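Local coordinates for DUF596 domain-containing protein (Neisseria meningitidis, PDB 2O5H) that is of unknown function, an alpha-beta protein of the DUF596 family that assembles as a two-chain dimer and can form an interchain disulfide, at residues A[25-30]-A[38-43]; A[57-62]-A[68-73]; A[82-87]-A[118-123]; A[86-91]-A[111-116]. All coordinates share one frame; numbering follows the deposited sequence.

Contact 1 (A[25-30]-A[38-43])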
loop_
_atom_site.group_PDB
_atom_site.type_symbol
_atom_site.label_atom_id
_atom_site.label_comp_id
_atom_site.label_asym_id
_atom_site.label_seq_id
_atom_site.Cartn_x
_atom_site.Cartn_y
_atom_site.Cartn_z
ATOM N N GLU A 25 -2.150 12.580 5.995
ATOM C CA GLU A 25 -3.581 12.617 5.706
ATOM C C GLU A 25 -4.015 11.369 4.914
ATOM O O GLU A 25 -4.910 10.624 5.339
ATOM C CB GLU A 25 -3.942 13.932 4.992
ATOM C CG GLU A 25 -3.902 15.175 5.925
ATOM C CD GLU A 25 -3.785 16.529 5.203
ATOM O OE1 GLU A 25 -4.106 16.626 4.011
ATOM O OE2 GLU A 25 -3.352 17.511 5.839
ATOM N N PHE A 26 -3.314 11.109 3.809
ATOM C CA PHE A 26 -3.631 10.003 2.893
ATOM C C PHE A 26 -3.577 8.637 3.607
ATOM O O PHE A 26 -4.532 7.896 3.561
ATOM C CB PHE A 26 -2.708 9.999 1.659
ATOM C CG PHE A 26 -2.887 8.779 0.744
ATOM C CD1 PHE A 26 -4.092 8.596 0.029
ATOM C CD2 PHE A 26 -1.846 7.847 0.589
ATOM C CE1 PHE A 26 -4.267 7.474 -0.808
ATOM C CE2 PHE A 26 -2.009 6.728 -0.270
ATOM C CZ PHE A 26 -3.229 6.550 -0.964
ATOM N N THR A 27 -2.480 8.348 4.305
ATOM C CA THR A 27 -2.284 7.025 4.941
ATOM C C THR A 27 -3.235 6.813 6.161
ATOM O O THR A 27 -3.715 5.700 6.397
ATOM C CB THR A 27 -0.801 6.842 5.344
ATOM O OG1 THR A 27 -0.434 7.961 6.154
ATOM C CG2 THR A 27 0.096 6.820 4.065
ATOM N N ILE A 28 -3.520 7.878 6.914
ATOM C CA ILE A 28 -4.526 7.813 8.006
ATOM C C ILE A 28 -5.902 7.500 7.413
ATOM O O ILE A 28 -6.649 6.626 7.906
ATOM C CB ILE A 28 -4.625 9.177 8.792
ATOM C CG1 ILE A 28 -3.363 9.439 9.619
ATOM C CG2 ILE A 28 -5.927 9.249 9.649
ATOM C CD1 ILE A 28 -3.293 10.904 10.102
ATOM N N ASN A 29 -6.245 8.192 6.333
ATOM C CA ASN A 29 -7.574 8.000 5.745
ATOM C C ASN A 29 -7.892 6.564 5.351
ATOM O O ASN A 29 -8.996 6.103 5.565
ATOM C CB ASN A 29 -7.822 8.906 4.545
ATOM C CG ASN A 29 -9.284 8.905 4.126
ATOM O OD1 ASN A 29 -10.149 9.343 4.876
ATOM N ND2 ASN A 29 -9.571 8.364 2.944
ATOM N N TYR A 30 -6.919 5.861 4.794
ATOM C CA TYR A 30 -7.165 4.527 4.262
ATOM C C TYR A 30 -6.583 3.407 5.102
ATOM O O TYR A 30 -6.699 2.234 4.737
ATOM C CB TYR A 30 -6.638 4.439 2.824
ATOM C CG TYR A 30 -7.451 5.320 1.892
ATOM C CD1 TYR A 30 -8.775 4.999 1.573
ATOM C CD2 TYR A 30 -6.904 6.472 1.367
ATOM C CE1 TYR A 30 -9.542 5.822 0.740
ATOM C CE2 TYR A 30 -7.649 7.307 0.527
ATOM C CZ TYR A 30 -8.965 6.975 0.223
ATOM O OH TYR A 30 -9.696 7.793 -0.603
ATOM N N TRP A 38 5.318 2.786 1.760
ATOM C CA TRP A 38 6.412 2.822 0.782
ATOM C C TRP A 38 5.890 3.312 -0.574
ATOM O O TRP A 38 6.456 4.224 -1.174
ATOM C CB TRP A 38 7.071 1.436 0.631
ATOM C CG TRP A 38 8.133 1.428 -0.444
ATOM C CD1 TRP A 38 8.020 0.944 -1.752
ATOM C CD2 TRP A 38 9.441 1.974 -0.325
ATOM N NE1 TRP A 38 9.207 1.155 -2.422
ATOM C CE2 TRP A 38 10.085 1.810 -1.581
ATOM C CE3 TRP A 38 10.142 2.602 0.726
ATOM C CZ2 TRP A 38 11.404 2.256 -1.811
ATOM C CZ3 TRP A 38 11.457 3.003 0.498
ATOM C CH2 TRP A 38 12.060 2.849 -0.759
ATOM N N SER A 39 4.787 2.724 -1.059
ATOM C CA SER A 39 4.176 3.176 -2.317
ATOM C C SER A 39 3.793 4.686 -2.295
ATOM O O SER A 39 3.954 5.388 -3.293
ATOM C CB SER A 39 2.973 2.309 -2.650
ATOM O OG SER A 39 3.416 0.968 -2.834
ATOM N N THR A 40 3.315 5.164 -1.150
ATOM C CA THR A 40 2.959 6.570 -0.948
ATOM C C THR A 40 4.130 7.537 -1.186
ATOM O O THR A 40 3.945 8.648 -1.737
ATOM C CB THR A 40 2.394 6.776 0.508
ATOM O OG1 THR A 40 1.214 5.975 0.700
ATOM C CG2 THR A 40 2.036 8.242 0.773
ATOM N N ILE A 41 5.342 7.113 -0.797
ATOM C CA ILE A 41 6.520 7.991 -0.939
ATOM C C ILE A 41 7.271 7.747 -2.267
ATOM O O ILE A 41 8.184 8.499 -2.622
ATOM C CB ILE A 41 7.466 7.979 0.335
ATOM C CG1 ILE A 41 7.994 6.574 0.715
ATOM C CG2 ILE A 41 6.776 8.609 1.534
ATOM C CD1 ILE A 41 9.072 6.078 -0.247
ATOM N N LYS A 42 6.855 6.733 -3.016
ATOM C CA LYS A 42 7.599 6.362 -4.234
ATOM C C LYS A 42 7.825 7.514 -5.215
ATOM O O LYS A 42 8.876 7.623 -5.828
ATOM C CB LYS A 42 6.857 5.255 -4.964
ATOM C CG LYS A 42 7.394 3.892 -4.660
ATOM C CD LYS A 42 8.674 3.631 -5.484
ATOM C CE LYS A 42 8.492 2.402 -6.395
ATOM N NZ LYS A 42 9.653 2.296 -7.343
ATOM N N ASP A 43 6.811 8.362 -5.359
ATOM C CA ASP A 43 6.862 9.441 -6.340
ATOM C C ASP A 43 7.772 10.570 -5.890
ATOM O O ASP A 43 8.067 11.457 -6.691
ATOM C CB ASP A 43 5.463 9.968 -6.651
ATOM C CG ASP A 43 4.851 10.712 -5.480
ATOM O OD1 ASP A 43 4.559 10.093 -4.449
ATOM O OD2 ASP A 43 4.661 11.941 -5.585
#

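Contact 2 (A[57-62]-A[68-73])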
loop_
_atom_site.group_PDB
_atom_site.type_symbol
_atom_site.label_atom_id
_atom_site.label_comp_id
_atom_site.label_asym_id
_atom_site.label_seq_id
_atom_site.Cartn_x
_atom_site.Cartn_y
_atom_site.Cartn_z
ATOM N N ILE A 57 10.622 9.095 7.706
ATOM C CA ILE A 57 10.051 10.328 8.281
ATOM C C ILE A 57 8.532 10.141 8.449
ATOM O O ILE A 57 7.950 10.521 9.462
ATOM C CB ILE A 57 10.313 11.575 7.404
ATOM C CG1 ILE A 57 11.812 11.889 7.371
ATOM C CG2 ILE A 57 9.513 12.831 7.922
ATOM C CD1 ILE A 57 12.208 12.733 6.183
ATOM N N LEU A 58 7.900 9.536 7.448
ATOM C CA LEU A 58 6.457 9.380 7.461
ATOM C C LEU A 58 6.083 8.368 8.551
ATOM O O LEU A 58 5.194 8.610 9.356
ATOM C CB LEU A 58 5.959 8.906 6.084
ATOM C CG LEU A 58 4.457 8.524 5.913
ATOM C CD1 LEU A 58 3.511 9.726 6.252
ATOM C CD2 LEU A 58 4.253 8.048 4.479
ATOM N N PHE A 59 6.758 7.229 8.514
ATOM C CA PHE A 59 6.642 6.147 9.499
ATOM C C PHE A 59 6.746 6.710 10.916
ATOM O O PHE A 59 5.862 6.479 11.750
ATOM C CB PHE A 59 7.772 5.189 9.153
ATOM C CG PHE A 59 7.984 4.027 10.066
ATOM C CD1 PHE A 59 7.250 2.857 9.907
ATOM C CD2 PHE A 59 9.046 4.053 10.994
ATOM C CE1 PHE A 59 7.528 1.723 10.717
ATOM C CE2 PHE A 59 9.336 2.945 11.801
ATOM C CZ PHE A 59 8.578 1.775 11.654
ATOM N N LYS A 60 7.824 7.440 11.206
ATOM C CA LYS A 60 8.004 7.990 12.539
ATOM C C LYS A 60 6.930 9.007 12.899
ATOM O O LYS A 60 6.481 9.056 14.039
ATOM C CB LYS A 60 9.383 8.635 12.738
ATOM C CG LYS A 60 10.524 7.628 12.768
ATOM C CD LYS A 60 11.672 8.086 13.631
ATOM C CE LYS A 60 12.268 9.439 13.199
ATOM N NZ LYS A 60 12.762 9.439 11.800
ATOM N N GLU A 61 6.496 9.822 11.947
ATOM C CA GLU A 61 5.466 10.819 12.314
ATOM C C GLU A 61 4.108 10.166 12.661
ATOM O O GLU A 61 3.400 10.594 13.597
ATOM C CB GLU A 61 5.306 11.847 11.206
ATOM C CG GLU A 61 4.425 13.011 11.552
ATOM C CD GLU A 61 5.049 13.951 12.594
ATOM O OE1 GLU A 61 6.194 13.729 13.056
ATOM O OE2 GLU A 61 4.372 14.944 12.945
ATOM N N LEU A 62 3.761 9.113 11.934
ATOM C CA LEU A 62 2.544 8.394 12.229
ATOM C C LEU A 62 2.628 7.715 13.589
ATOM O O LEU A 62 1.649 7.750 14.350
ATOM C CB LEU A 62 2.242 7.376 11.131
ATOM C CG LEU A 62 1.934 7.981 9.763
ATOM C CD1 LEU A 62 2.129 6.880 8.691
ATOM C CD2 LEU A 62 0.520 8.490 9.725
ATOM N N LEU A 68 -0.490 5.155 14.314
ATOM C CA LEU A 68 0.022 3.873 13.924
ATOM C C LEU A 68 0.668 3.205 15.130
ATOM O O LEU A 68 1.336 3.856 15.928
ATOM C CB LEU A 68 1.062 4.082 12.815
ATOM C CG LEU A 68 1.786 2.871 12.298
ATOM C CD1 LEU A 68 0.780 2.001 11.499
ATOM C CD2 LEU A 68 2.923 3.407 11.413
ATOM N N LYS A 69 0.456 1.898 15.246
ATOM C CA LYS A 69 1.177 1.064 16.215
ATOM C C LYS A 69 1.638 -0.178 15.459
ATOM O O LYS A 69 1.128 -0.462 14.397
ATOM C CB LYS A 69 0.278 0.718 17.425
ATOM C CG LYS A 69 0.134 1.898 18.417
ATOM C CD LYS A 69 -0.758 1.583 19.626
ATOM C CE LYS A 69 -1.087 2.870 20.378
ATOM N NZ LYS A 69 -2.302 2.755 21.249
ATOM N N LEU A 70 2.631 -0.895 15.976
ATOM C CA LEU A 70 3.185 -2.025 15.240
ATOM C C LEU A 70 3.087 -3.311 16.036
ATOM O O LEU A 70 3.351 -3.341 17.231
ATOM C CB LEU A 70 4.658 -1.709 14.833
ATOM C CG LEU A 70 4.835 -0.435 13.983
ATOM C CD1 LEU A 70 6.353 -0.193 13.648
ATOM C CD2 LEU A 70 4.017 -0.531 12.701
ATOM N N GLN A 71 2.800 -4.385 15.332
ATOM C CA GLN A 71 2.400 -5.633 15.909
ATOM C C GLN A 71 3.281 -6.747 15.331
ATOM O O GLN A 71 3.687 -6.687 14.167
ATOM C CB GLN A 71 0.940 -5.783 15.468
ATOM C CG GLN A 71 0.292 -7.097 15.518
ATOM C CD GLN A 71 0.625 -8.024 14.407
ATOM O OE1 GLN A 71 0.252 -7.840 13.216
ATOM N NE2 GLN A 71 1.249 -9.109 14.798
ATOM N N ARG A 72 3.563 -7.763 16.127
ATOM C CA ARG A 72 4.110 -9.014 15.609
ATOM C C ARG A 72 3.438 -10.194 16.310
ATOM O O ARG A 72 3.186 -10.130 17.508
ATOM C CB ARG A 72 5.619 -9.075 15.775
ATOM C CG ARG A 72 6.187 -10.188 14.949
ATOM C CD ARG A 72 7.573 -10.680 15.362
ATOM N NE ARG A 72 7.937 -11.735 14.408
ATOM C CZ ARG A 72 8.439 -11.516 13.187
ATOM N NH1 ARG A 72 8.694 -10.275 12.761
ATOM N NH2 ARG A 72 8.716 -12.544 12.396
ATOM N N ASP A 73 3.142 -11.253 15.557
ATOM C CA ASP A 73 2.438 -12.460 16.063
ATOM C C ASP A 73 1.083 -12.140 16.720
ATOM O O ASP A 73 0.656 -12.804 17.658
ATOM C CB ASP A 73 3.313 -13.297 17.009
ATOM C CG ASP A 73 4.726 -13.513 16.484
ATOM O OD1 ASP A 73 4.888 -14.016 15.351
ATOM O OD2 ASP A 73 5.689 -13.173 17.211
#

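Contact 3 (A[82-87]-A[118-123])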
loop_
_atom_site.group_PDB
_atom_site.type_symbol
_atom_site.label_atom_id
_atom_site.label_comp_id
_atom_site.label_asym_id
_atom_site.label_seq_id
_atom_site.Cartn_x
_atom_site.Cartn_y
_atom_site.Cartn_z
ATOM N N GLU A 82 11.736 6.344 17.397
ATOM C CA GLU A 82 13.168 6.190 17.161
ATOM C C GLU A 82 13.623 4.724 17.273
ATOM O O GLU A 82 14.375 4.240 16.440
ATOM C CB GLU A 82 13.970 7.059 18.148
ATOM C CG GLU A 82 13.894 8.556 17.853
ATOM C CD GLU A 82 12.471 9.160 18.018
ATOM O OE1 GLU A 82 11.672 8.725 18.906
ATOM O OE2 GLU A 82 12.164 10.090 17.222
ATOM N N GLU A 83 13.166 4.038 18.317
ATOM C CA GLU A 83 13.469 2.619 18.498
ATOM C C GLU A 83 12.991 1.780 17.325
ATOM O O GLU A 83 13.706 0.879 16.870
ATOM C CB GLU A 83 12.874 2.079 19.803
ATOM C CG GLU A 83 13.655 2.527 21.038
ATOM C CD GLU A 83 12.916 2.263 22.330
ATOM O OE1 GLU A 83 11.758 1.804 22.301
ATOM O OE2 GLU A 83 13.515 2.514 23.387
ATOM N N TRP A 84 11.786 2.069 16.835
ATOM C CA TRP A 84 11.226 1.309 15.732
ATOM C C TRP A 84 11.997 1.614 14.441
ATOM O O TRP A 84 12.259 0.731 13.644
ATOM C CB TRP A 84 9.761 1.639 15.533
ATOM C CG TRP A 84 8.739 0.835 16.306
ATOM C CD1 TRP A 84 7.685 1.339 17.009
ATOM C CD2 TRP A 84 8.621 -0.600 16.369
ATOM N NE1 TRP A 84 6.915 0.304 17.543
ATOM C CE2 TRP A 84 7.464 -0.893 17.146
ATOM C CE3 TRP A 84 9.374 -1.667 15.837
ATOM C CZ2 TRP A 84 7.047 -2.221 17.420
ATOM C CZ3 TRP A 84 8.940 -2.999 16.088
ATOM C CH2 TRP A 84 7.790 -3.252 16.879
ATOM N N GLU A 85 12.375 2.868 14.244
ATOM C CA GLU A 85 13.224 3.164 13.087
ATOM C C GLU A 85 14.492 2.292 13.103
ATOM O O GLU A 85 14.863 1.740 12.071
ATOM C CB GLU A 85 13.569 4.660 12.993
ATOM C CG GLU A 85 14.533 4.978 11.803
ATOM C CD GLU A 85 14.950 6.419 11.773
ATOM O OE1 GLU A 85 14.863 7.068 12.848
ATOM O OE2 GLU A 85 15.383 6.896 10.691
ATOM N N GLN A 86 15.138 2.139 14.261
ATOM C CA GLN A 86 16.430 1.447 14.336
ATOM C C GLN A 86 16.253 -0.033 14.044
ATOM O O GLN A 86 17.089 -0.655 13.366
ATOM C CB GLN A 86 17.105 1.639 15.722
ATOM C CG GLN A 86 18.585 1.288 15.748
ATOM C CD GLN A 86 19.362 2.018 14.628
ATOM O OE1 GLN A 86 19.465 3.233 14.645
ATOM N NE2 GLN A 86 19.831 1.275 13.623
ATOM N N ILE A 87 15.151 -0.579 14.549
ATOM C CA ILE A 87 14.804 -1.985 14.369
ATOM C C ILE A 87 14.651 -2.275 12.860
ATOM O O ILE A 87 15.257 -3.220 12.325
ATOM C CB ILE A 87 13.512 -2.296 15.213
ATOM C CG1 ILE A 87 13.911 -2.355 16.703
ATOM C CG2 ILE A 87 12.742 -3.612 14.726
ATOM C CD1 ILE A 87 12.714 -2.423 17.699
ATOM N N ALA A 118 8.813 -7.959 7.243
ATOM C CA ALA A 118 8.996 -6.800 8.143
ATOM C C ALA A 118 9.133 -7.240 9.605
ATOM O O ALA A 118 8.565 -8.286 9.996
ATOM C CB ALA A 118 7.801 -5.819 7.985
ATOM N N PRO A 119 9.928 -6.505 10.407
ATOM C CA PRO A 119 9.973 -6.737 11.877
ATOM C C PRO A 119 8.597 -6.731 12.571
ATOM O O PRO A 119 8.352 -7.515 13.533
ATOM C CB PRO A 119 10.817 -5.545 12.393
ATOM C CG PRO A 119 11.627 -5.122 11.253
ATOM C CD PRO A 119 10.911 -5.483 9.976
ATOM N N ALA A 120 7.703 -5.881 12.060
ATOM C CA ALA A 120 6.367 -5.730 12.589
ATOM C C ALA A 120 5.422 -5.111 11.544
ATOM O O ALA A 120 5.866 -4.683 10.442
ATOM C CB ALA A 120 6.402 -4.905 13.862
ATOM N N TYR A 121 4.131 -5.064 11.887
ATOM C CA TYR A 121 3.044 -4.776 10.910
ATOM C C TYR A 121 2.076 -3.752 11.459
ATOM O O TYR A 121 1.894 -3.612 12.677
ATOM C CB TYR A 121 2.288 -6.065 10.502
ATOM C CG TYR A 121 3.199 -7.017 9.780
ATOM C CD1 TYR A 121 3.454 -6.883 8.388
ATOM C CD2 TYR A 121 3.870 -8.022 10.489
ATOM C CE1 TYR A 121 4.355 -7.751 7.739
ATOM C CE2 TYR A 121 4.745 -8.872 9.862
ATOM C CZ TYR A 121 4.985 -8.746 8.488
ATOM O OH TYR A 121 5.859 -9.654 7.889
ATOM N N ALA A 122 1.459 -3.021 10.547
ATOM C CA ALA A 122 0.657 -1.856 10.904
ATOM C C ALA A 122 -0.680 -2.174 11.592
ATOM O O ALA A 122 -1.483 -3.003 11.120
ATOM C CB ALA A 122 0.437 -0.952 9.637
ATOM N N VAL A 123 -0.896 -1.486 12.707
ATOM C CA VAL A 123 -2.208 -1.371 13.373
ATOM C C VAL A 123 -2.575 0.099 13.433
ATOM O O VAL A 123 -1.788 0.922 13.899
ATOM C CB VAL A 123 -2.178 -1.992 14.791
ATOM C CG1 VAL A 123 -3.539 -1.851 15.478
ATOM C CG2 VAL A 123 -1.756 -3.460 14.681
#

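Contact 4 (A[86-91]-A[111-116])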
loop_
_atom_site.group_PDB
_atom_site.type_symbol
_atom_site.label_atom_id
_atom_site.label_comp_id
_atom_site.label_asym_id
_atom_site.label_seq_id
_atom_site.Cartn_x
_atom_site.Cartn_y
_atom_site.Cartn_z
ATOM N N GLN A 86 15.138 2.139 14.261
ATOM C CA GLN A 86 16.430 1.447 14.336
ATOM C C GLN A 86 16.253 -0.033 14.044
ATOM O O GLN A 86 17.089 -0.655 13.366
ATOM C CB GLN A 86 17.105 1.639 15.722
ATOM C CG GLN A 86 18.585 1.288 15.748
ATOM C CD GLN A 86 19.362 2.018 14.628
ATOM O OE1 GLN A 86 19.465 3.233 14.645
ATOM N NE2 GLN A 86 19.831 1.275 13.623
ATOM N N ILE A 87 15.151 -0.579 14.549
ATOM C CA ILE A 87 14.804 -1.985 14.369
ATOM C C ILE A 87 14.651 -2.275 12.860
ATOM O O ILE A 87 15.257 -3.220 12.325
ATOM C CB ILE A 87 13.512 -2.296 15.213
ATOM C CG1 ILE A 87 13.911 -2.355 16.703
ATOM C CG2 ILE A 87 12.742 -3.612 14.726
ATOM C CD1 ILE A 87 12.714 -2.423 17.699
ATOM N N PHE A 88 13.902 -1.415 12.183
ATOM C CA PHE A 88 13.722 -1.527 10.733
ATOM C C PHE A 88 14.983 -1.233 9.909
ATOM O O PHE A 88 15.301 -2.004 9.011
ATOM C CB PHE A 88 12.577 -0.617 10.286
ATOM C CG PHE A 88 11.205 -1.252 10.415
ATOM C CD1 PHE A 88 10.643 -1.534 11.680
ATOM C CD2 PHE A 88 10.465 -1.563 9.261
ATOM C CE1 PHE A 88 9.368 -2.137 11.791
ATOM C CE2 PHE A 88 9.177 -2.163 9.367
ATOM C CZ PHE A 88 8.629 -2.437 10.626
ATOM N N ARG A 89 15.694 -0.150 10.222
ATOM C CA ARG A 89 16.976 0.145 9.548
ATOM C C ARG A 89 17.987 -1.006 9.614
ATOM O O ARG A 89 18.688 -1.284 8.623
ATOM C CB ARG A 89 17.603 1.461 10.053
ATOM C CG ARG A 89 16.960 2.681 9.373
ATOM C CD ARG A 89 17.737 3.922 9.645
ATOM N NE ARG A 89 17.000 5.131 9.323
ATOM C CZ ARG A 89 17.014 5.744 8.141
ATOM N NH1 ARG A 89 17.725 5.258 7.128
ATOM N NH2 ARG A 89 16.292 6.851 7.979
ATOM N N GLU A 90 18.034 -1.700 10.749
ATOM C CA GLU A 90 19.006 -2.754 10.925
ATOM C C GLU A 90 18.856 -3.892 9.932
ATOM O O GLU A 90 19.833 -4.574 9.652
ATOM C CB GLU A 90 19.016 -3.277 12.381
ATOM C CG GLU A 90 19.680 -2.259 13.302
ATOM C CD GLU A 90 20.163 -2.828 14.622
ATOM O OE1 GLU A 90 20.247 -4.071 14.761
ATOM O OE2 GLU A 90 20.475 -2.022 15.526
ATOM N N VAL A 91 17.652 -4.069 9.375
ATOM C CA VAL A 91 17.342 -5.204 8.504
ATOM C C VAL A 91 16.834 -4.715 7.129
ATOM O O VAL A 91 16.418 -5.500 6.282
ATOM C CB VAL A 91 16.267 -6.149 9.175
ATOM C CG1 VAL A 91 16.862 -6.893 10.356
ATOM C CG2 VAL A 91 15.032 -5.356 9.627
ATOM N N GLY A 111 8.444 -3.374 -1.315
ATOM C CA GLY A 111 7.015 -3.608 -1.062
ATOM C C GLY A 111 6.741 -5.019 -0.533
ATOM O O GLY A 111 6.013 -5.210 0.459
HETATM N N MSE A 112 7.301 -6.020 -1.209
HETATM C CA MSE A 112 7.108 -7.417 -0.797
HETATM C C MSE A 112 7.716 -7.703 0.568
HETATM O O MSE A 112 7.105 -8.384 1.395
HETATM C CB MSE A 112 7.723 -8.355 -1.818
HETATM C CG MSE A 112 6.965 -8.311 -3.118
HETATM SE SE MSE A 112 7.781 -9.410 -4.516
HETATM C CE MSE A 112 7.101 -8.443 -6.058
ATOM N N TRP A 113 8.929 -7.185 0.795
ATOM C CA TRP A 113 9.599 -7.297 2.108
ATOM C C TRP A 113 8.724 -6.733 3.255
ATOM O O TRP A 113 8.557 -7.356 4.338
ATOM C CB TRP A 113 10.977 -6.603 2.021
ATOM C CG TRP A 113 11.835 -6.737 3.262
ATOM C CD1 TRP A 113 12.689 -7.739 3.557
ATOM C CD2 TRP A 113 11.892 -5.814 4.366
ATOM N NE1 TRP A 113 13.272 -7.520 4.795
ATOM C CE2 TRP A 113 12.797 -6.339 5.305
ATOM C CE3 TRP A 113 11.277 -4.576 4.633
ATOM C CZ2 TRP A 113 13.134 -5.660 6.495
ATOM C CZ3 TRP A 113 11.559 -3.932 5.826
ATOM C CH2 TRP A 113 12.506 -4.474 6.744
ATOM N N LEU A 114 8.149 -5.569 3.007
ATOM C CA LEU A 114 7.246 -4.924 3.967
ATOM C C LEU A 114 5.937 -5.706 4.163
ATOM O O LEU A 114 5.283 -5.560 5.180
ATOM C CB LEU A 114 6.991 -3.482 3.561
ATOM C CG LEU A 114 8.136 -2.461 3.822
ATOM C CD1 LEU A 114 7.781 -1.124 3.157
ATOM C CD2 LEU A 114 8.391 -2.290 5.361
ATOM N N THR A 115 5.618 -6.584 3.220
ATOM C CA THR A 115 4.449 -7.489 3.335
ATOM C C THR A 115 4.733 -8.757 4.097
ATOM O O THR A 115 3.879 -9.210 4.854
ATOM C CB THR A 115 3.910 -7.846 1.978
ATOM O OG1 THR A 115 3.664 -6.649 1.272
ATOM C CG2 THR A 115 2.594 -8.693 2.047
ATOM N N VAL A 116 5.899 -9.376 3.893
ATOM C CA VAL A 116 6.074 -10.710 4.425
ATOM C C VAL A 116 7.305 -10.887 5.317
ATOM O O VAL A 116 7.424 -11.922 5.972
ATOM C CB VAL A 116 6.031 -11.833 3.306
ATOM C CG1 VAL A 116 4.673 -11.879 2.589
ATOM C CG2 VAL A 116 7.206 -11.677 2.287
#

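Contact 1 (A[25-30]-A[38-43])
The Phe26 ring presents its edge to Thr40: OG1 of Thr40 lies in the plane of the ring, 3.4 Å from Phe26 CE2. Tyr30 of the second subunit stacks on the Phe26 ring. Phe26 reaches across because its CG is anti to the backbone N (chi1 174°), and the two side chains then pass alongside each other in opposite senses, with the Thr40 methyl CG2 3.9 Å from Phe26 CD2. Thr27 comes in at a slant, its CG2 3.6 Å from Thr40 OG1. No hydrogen bond crosses the gap; both hydroxyls have partners within their own helices: Thr40 OG1 bonds the carbonyl of Cys36, the residue of the interchain disulfide, and Thr27 OG1 bonds chiefly Asp23 O, with Val24 O sharing it. One buried threonine therefore fits between an aromatic edge and a methyl group. Helices 20-30 and 34-41 meet here, with Leu62 of helix 48-64 packing on Thr27 and Tyr30 of the second subunit on Thr40, so the contact forms part of the dimer interface.

Contact 2 (A[57-62]-A[68-73])
Leu62 and Leu68 supply the polar link, a single weak hydrogen bond from Leu68 N to Leu62 O, 3.4 Å long with an N-H...O angle of 155°. It ties the last part of the helix to the first residue of the strand across a short connection. The remaining contact is apolar. Beside that bond, Leu62 and Leu68 press together at the roots of their side chains, CB to CB at 3.9 Å, and Leu68 CD2 lies 4.0 Å from Leu62 CB. Farther along the strand, Leu70 CD1 touches the far end of the Phe59 ring, 3.6 Å from Phe59 CZ and 3.7 Å from Phe59 CE1, the two side chains meeting at a slant. A chi1 of 175° swings the Phe59 ring away from its own backbone N and out to Leu70. All four residues are buried. Segment 68-72 runs at 100° to segment 57-62, their axes 8.6 Å apart at closest approach. Helix 48-64 thus covers one side of strand 68-72, which lies between strands 75-76 and 121-125 in the antiparallel sheet; Trp84 and Phe88 of helix 81-91 join the Phe59 and Leu70 cluster.

Contact 3 (A[82-87]-A[118-123])
Pro119, which meets Ile87 through its ring, offers its carbonyl oxygen to Arg72 NH1, and the carbonyl of Ala118 adds a weak second bond to the same nitrogen. One arginine of the neighbouring strand 68-72 thereby holds the backbone just ahead of strand 121-125. Helix 81-91 packs here on the loop that enters the antiparallel sheet of this alpha-beta fold, the segment leading from helix 110-116 into strand 121-125. No hydrogen bond crosses between 82-87 and 118-123, so the contact rests on two apolar pairs. In the first, Ile87 uses its CG2 branch, which chi1 of -74° sets opposite the backbone N, and brings it 3.6 Å from Pro119 CB; the two side chains lie alongside each other, pointing in opposite senses. This pair is at the less buried margin, where His79 also packs on Ile87. In the second, a buried tryptophan extends the benzene end of its indole to an alanine methyl. Around that indole, Leu63 of helix 48-64 packs on Trp84, while His79 meets it edge-to-face. Ala120 is buried too, and Leu70 of strand 68-72 packs on it as well. The Ala120 CB meets the indole obliquely, 3.7 Å from Trp84 CH2 and 3.9 Å from Trp84 CZ3.

Contact 4 (A[86-91]-A[111-116])
Val91 meets the rim of the Trp113 indole, its CG2 in the ring plane and 3.7 Å from Trp113 CZ2. The contact is a widely spaced helix-helix crossing within an alpha-beta fold: segments 86-91 and 111-116 cross at 125° with axes 13.1 Å apart, and large side chains span the gap. The backbone at Val91 joins in, since Val91 O lies 3.3 Å from Trp113 CZ2, a carbon, and is oblique to the ring. The Trp113 side chain stands at about a right angle to that of Val91. Phe88 makes the other half of the first shell. Its ring takes Leu114 CD2 at the edge, near its plane and 4.1 Å from Phe88 CE2, and more loosely meets the indole, with Phe88 CD2 4.3 Å from Trp113 CZ3. Next outward, Phe59 and Phe56 of helix 48-64 touch Phe88, Phe55 of the same helix packs on Leu114, and Trp92 meets Trp113 with its plane steeply inclined. Beyond these, Arg89 pairs with Glu85 and Glu53, linking helix 81-91 to helix 48-64. Within helix 110-116 itself, Thr115 OG1 donates to Gly111 O at 2.9 Å, with a C=O...O angle of 141° and the hydroxyl tilted 31° from the carbonyl plane.

Along the chain contact 1 closes first, then contact 2, while contacts 3 and 4 both start from helix 81-91 and share Gln86 and Ile87. Contacts 2 and 3 lie closest, centres about 6 Å apart, because strands 68-72 and 121-125 are neighbours in one antiparallel sheet. Contacts 3 and 4 follow at about 8 Å between centres, with Tyr121 of the strand packing against the end of helix 110-116. The centre of contact 1 is about 17 Å from those of contacts 3 and 4, across the chain's centre, yet contact 1 reaches contact 4 through Trp38 and Leu114, and contact 2 through Ile41 and Leu58. Together they link the dimer-facing helices to the sheet through a largely buried interior.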